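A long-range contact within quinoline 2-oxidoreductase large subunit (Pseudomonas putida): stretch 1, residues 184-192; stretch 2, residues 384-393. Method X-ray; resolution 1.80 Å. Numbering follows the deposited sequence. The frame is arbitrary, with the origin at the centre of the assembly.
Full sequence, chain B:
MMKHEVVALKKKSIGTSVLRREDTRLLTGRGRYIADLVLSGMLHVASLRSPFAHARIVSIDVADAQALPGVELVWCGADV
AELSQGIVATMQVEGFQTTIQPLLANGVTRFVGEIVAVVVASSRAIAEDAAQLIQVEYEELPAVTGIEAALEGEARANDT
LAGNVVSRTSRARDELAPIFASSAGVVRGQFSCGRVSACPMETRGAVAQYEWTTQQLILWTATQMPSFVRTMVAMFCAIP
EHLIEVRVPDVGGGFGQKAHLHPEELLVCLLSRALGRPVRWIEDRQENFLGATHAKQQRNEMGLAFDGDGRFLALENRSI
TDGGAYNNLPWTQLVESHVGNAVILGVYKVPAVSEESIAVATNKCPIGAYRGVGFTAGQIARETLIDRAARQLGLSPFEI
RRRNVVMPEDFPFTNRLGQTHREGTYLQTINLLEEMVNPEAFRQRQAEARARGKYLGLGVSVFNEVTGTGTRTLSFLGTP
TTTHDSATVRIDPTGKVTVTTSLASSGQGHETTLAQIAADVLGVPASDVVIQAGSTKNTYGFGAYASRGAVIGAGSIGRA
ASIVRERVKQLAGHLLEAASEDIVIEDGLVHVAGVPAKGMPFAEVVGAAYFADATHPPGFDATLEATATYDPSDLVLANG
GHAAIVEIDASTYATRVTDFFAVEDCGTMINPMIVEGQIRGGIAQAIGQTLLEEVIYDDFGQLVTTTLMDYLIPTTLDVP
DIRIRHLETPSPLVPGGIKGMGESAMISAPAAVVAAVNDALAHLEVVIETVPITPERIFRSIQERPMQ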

# COMPACT_ATOMS: atom_id res chain seq x y z
N ALA B 184 -37.16 -33.28 -46.54
CA ALA B 184 -38.19 -34.11 -45.92
C ALA B 184 -38.77 -33.39 -44.72
O ALA B 184 -39.96 -33.49 -44.43
CB ALA B 184 -37.59 -35.45 -45.49
N GLY B 185 -37.92 -32.65 -44.01
CA GLY B 185 -38.39 -31.94 -42.84
C GLY B 185 -37.78 -30.57 -42.65
O GLY B 185 -36.69 -30.27 -43.15
N VAL B 186 -38.51 -29.73 -41.92
CA VAL B 186 -38.06 -28.38 -41.63
C VAL B 186 -38.61 -27.95 -40.28
O VAL B 186 -39.74 -28.28 -39.92
CB VAL B 186 -38.58 -27.37 -42.69
CG1 VAL B 186 -38.29 -25.95 -42.23
CG2 VAL B 186 -37.93 -27.63 -44.04
N VAL B 187 -37.78 -27.23 -39.52
CA VAL B 187 -38.19 -26.67 -38.24
C VAL B 187 -37.64 -25.26 -38.25
O VAL B 187 -36.51 -25.04 -38.70
CB VAL B 187 -37.61 -27.44 -37.02
CG1 VAL B 187 -38.30 -28.79 -36.89
CG2 VAL B 187 -36.10 -27.61 -37.16
N ARG B 188 -38.43 -24.31 -37.77
CA ARG B 188 -38.01 -22.92 -37.74
C ARG B 188 -38.48 -22.26 -36.47
O ARG B 188 -39.45 -22.69 -35.85
CB ARG B 188 -38.58 -22.17 -38.95
CG ARG B 188 -38.56 -22.99 -40.23
CD ARG B 188 -38.99 -22.19 -41.46
NE ARG B 188 -37.85 -21.62 -42.17
CZ ARG B 188 -37.76 -21.52 -43.49
NH1 ARG B 188 -38.74 -21.96 -44.26
NH2 ARG B 188 -36.67 -20.99 -44.04
N GLY B 189 -37.78 -21.20 -36.08
CA GLY B 189 -38.17 -20.49 -34.88
C GLY B 189 -37.65 -19.07 -34.89
O GLY B 189 -36.63 -18.76 -35.51
N GLN B 190 -38.39 -18.20 -34.22
CA GLN B 190 -37.98 -16.81 -34.11
C GLN B 190 -37.64 -16.66 -32.63
O GLN B 190 -38.48 -16.27 -31.81
CB GLN B 190 -39.12 -15.89 -34.53
CG GLN B 190 -39.59 -16.17 -35.96
CD GLN B 190 -40.55 -15.13 -36.48
OE1 GLN B 190 -41.53 -14.79 -35.83
NE2 GLN B 190 -40.28 -14.62 -37.68
N PHE B 191 -36.40 -17.01 -32.30
CA PHE B 191 -35.92 -16.95 -30.93
C PHE B 191 -35.55 -15.55 -30.50
O PHE B 191 -35.08 -14.74 -31.30
CB PHE B 191 -34.73 -17.90 -30.77
CG PHE B 191 -35.09 -19.35 -30.94
CD1 PHE B 191 -35.47 -20.12 -29.85
CD2 PHE B 191 -35.09 -19.94 -32.21
CE1 PHE B 191 -35.83 -21.46 -30.01
CE2 PHE B 191 -35.45 -21.27 -32.38
CZ PHE B 191 -35.83 -22.04 -31.28
N SER B 192 -35.75 -15.26 -29.22
CA SER B 192 -35.42 -13.96 -28.69
C SER B 192 -35.01 -14.07 -27.23
O SER B 192 -35.61 -14.81 -26.46
CB SER B 192 -36.63 -13.03 -28.80
OG SER B 192 -36.35 -11.77 -28.21
N THR B 384 -32.74 -26.24 -29.42
CA THR B 384 -34.19 -26.34 -29.29
C THR B 384 -34.81 -26.86 -30.59
O THR B 384 -35.73 -27.67 -30.57
CB THR B 384 -34.82 -24.98 -28.91
OG1 THR B 384 -34.41 -24.62 -27.58
CG2 THR B 384 -36.34 -25.05 -28.96
N LEU B 385 -34.30 -26.38 -31.72
CA LEU B 385 -34.80 -26.82 -33.02
C LEU B 385 -34.39 -28.27 -33.29
O LEU B 385 -35.14 -29.03 -33.90
CB LEU B 385 -34.28 -25.91 -34.13
CG LEU B 385 -34.86 -24.49 -34.14
CD1 LEU B 385 -34.25 -23.69 -35.29
CD2 LEU B 385 -36.37 -24.55 -34.29
N ILE B 386 -33.20 -28.64 -32.84
CA ILE B 386 -32.72 -30.00 -33.03
C ILE B 386 -33.63 -30.98 -32.28
O ILE B 386 -33.98 -32.04 -32.80
CB ILE B 386 -31.26 -30.14 -32.53
CG1 ILE B 386 -30.33 -29.41 -33.50
CG2 ILE B 386 -30.88 -31.61 -32.39
CD1 ILE B 386 -28.86 -29.43 -33.11
N ASP B 387 -34.02 -30.62 -31.06
CA ASP B 387 -34.92 -31.46 -30.26
C ASP B 387 -36.28 -31.55 -30.94
O ASP B 387 -36.93 -32.59 -30.91
CB ASP B 387 -35.11 -30.88 -28.85
CG ASP B 387 -34.04 -31.36 -27.87
OD1 ASP B 387 -34.21 -31.11 -26.65
OD2 ASP B 387 -33.04 -31.97 -28.29
N ARG B 388 -36.72 -30.44 -31.52
CA ARG B 388 -38.01 -30.40 -32.20
C ARG B 388 -37.98 -31.29 -33.44
O ARG B 388 -38.97 -31.96 -33.75
CB ARG B 388 -38.35 -28.96 -32.61
CG ARG B 388 -39.77 -28.79 -33.13
CD ARG B 388 -40.02 -27.34 -33.53
NE ARG B 388 -39.81 -26.43 -32.41
CZ ARG B 388 -39.74 -25.10 -32.54
NH1 ARG B 388 -39.55 -24.35 -31.47
NH2 ARG B 388 -39.85 -24.54 -33.74
N ALA B 389 -36.86 -31.28 -34.14
CA ALA B 389 -36.70 -32.09 -35.34
C ALA B 389 -36.75 -33.56 -34.93
O ALA B 389 -37.36 -34.38 -35.61
CB ALA B 389 -35.38 -31.78 -36.02
N ALA B 390 -36.10 -33.88 -33.82
CA ALA B 390 -36.07 -35.25 -33.34
C ALA B 390 -37.49 -35.74 -33.05
O ALA B 390 -37.89 -36.80 -33.53
CB ALA B 390 -35.21 -35.35 -32.07
N ARG B 391 -38.24 -34.96 -32.28
CA ARG B 391 -39.61 -35.35 -31.94
C ARG B 391 -40.45 -35.54 -33.19
O ARG B 391 -41.28 -36.45 -33.26
CB ARG B 391 -40.29 -34.30 -31.04
CG ARG B 391 -39.91 -34.39 -29.57
CD ARG B 391 -40.83 -33.51 -28.72
NE ARG B 391 -40.74 -32.10 -29.10
CZ ARG B 391 -39.78 -31.28 -28.70
NH1 ARG B 391 -39.78 -30.02 -29.11
NH2 ARG B 391 -38.83 -31.71 -27.88
N GLN B 392 -40.24 -34.69 -34.18
CA GLN B 392 -41.00 -34.78 -35.42
C GLN B 392 -40.71 -36.10 -36.15
O GLN B 392 -41.59 -36.67 -36.78
CB GLN B 392 -40.65 -33.59 -36.32
CG GLN B 392 -41.13 -33.72 -37.75
CD GLN B 392 -40.79 -32.49 -38.58
OE1 GLN B 392 -40.57 -32.58 -39.79
NE2 GLN B 392 -40.74 -31.33 -37.93
N LEU B 393 -39.48 -36.59 -36.03
CA LEU B 393 -39.08 -37.83 -36.68
C LEU B 393 -39.22 -39.07 -35.81
O LEU B 393 -39.08 -40.20 -36.29
CB LEU B 393 -37.63 -37.71 -37.16
CG LEU B 393 -37.39 -36.63 -38.22
CD1 LEU B 393 -35.90 -36.46 -38.47
CD2 LEU B 393 -38.12 -37.03 -39.50
O HOH W 1 -40.76 -34.88 -41.80
O HOH W 2 -41.28 -30.70 -41.52
O HOH W 3 -40.72 -25.57 -36.34

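Two long helix side chains, Arg388 and Gln392, reach the backbone of strand 185-192, and three waters complete what direct contact leaves largely undone. The one direct hydrogen bond between the stretches runs from Arg388 NH2 to Arg188 O, 2.8 Å apart, and it is weak: the N-H...acceptor angle is 118°, well short of linear, although Arg188 O lies near the guanidinium plane. Water 3 supplements it, accepting from Arg188 N at 3.0 Å and from Arg388 NH2 at 2.9 Å, so that both polar backbone groups of Arg188 are approached from the same guanidinium nitrogen, one directly and one through solvent.

One helical turn further on, Gln392 has only water-mediated hydrogen bonds to stretch 1. Water 2 accepts from Val186 N at 3.0 Å and donates to Gln392 OE1 at 2.7 Å; water 1 donates both to Ala184 O, just before the strand, and to Gln392 OE1, each at 3.1 Å. The side-chain amide also packs directly, with Gln392 NE2 3.7 Å from Val187 CG1 and Gln392 OE1 3.8 Å from Gly185 CA. Gly185 leaves room for this: an ideal CB there would point toward the helix and lie a tight 3.0 Å from Gln392 OE1.

Apolar packing accompanies these polar links. Alternation along the strand turns the CA-to-CB bonds of Val187 and Phe191 toward the helix and those of Val186 and Arg188 away. Val187, with 101 Å² covered, has the largest area buried by the other stretch. It sits at the closest backbone register, Val187 CA 6.2 Å from Leu385 CA. Val187 CG2 is 3.9 Å from Leu385 CB and Val187 CG1 4.0 Å from Arg388 CG, while both Val187 methyls lie near Ala389 CB (4.3 Å from CG1, 4.4 Å from CG2).

Phe191 extends the packing toward the N-terminal part of the helix segment. Phe191 CE2 is 3.7 Å from Leu385 CG and Phe191 CE1 is 3.8 Å from Thr384 CG2, both neighbours lying at the ring edge. Leu385 thus packs against both Val187 and Phe191, the two apolar side chains whose CA-to-CB bonds point toward the helix. Between them, Gly189 accommodates the ring, since an ideal CB on it would come within 2.5 Å of Phe191 CE2, a clash.

The axes approach to 8.4 Å with 145° between their N-to-C directions, a roughly antiparallel course that matches the pairing order: Phe191 meets Thr384 and Leu385, while Gly185 meets Gln392. The two stretches together bury 434 Å².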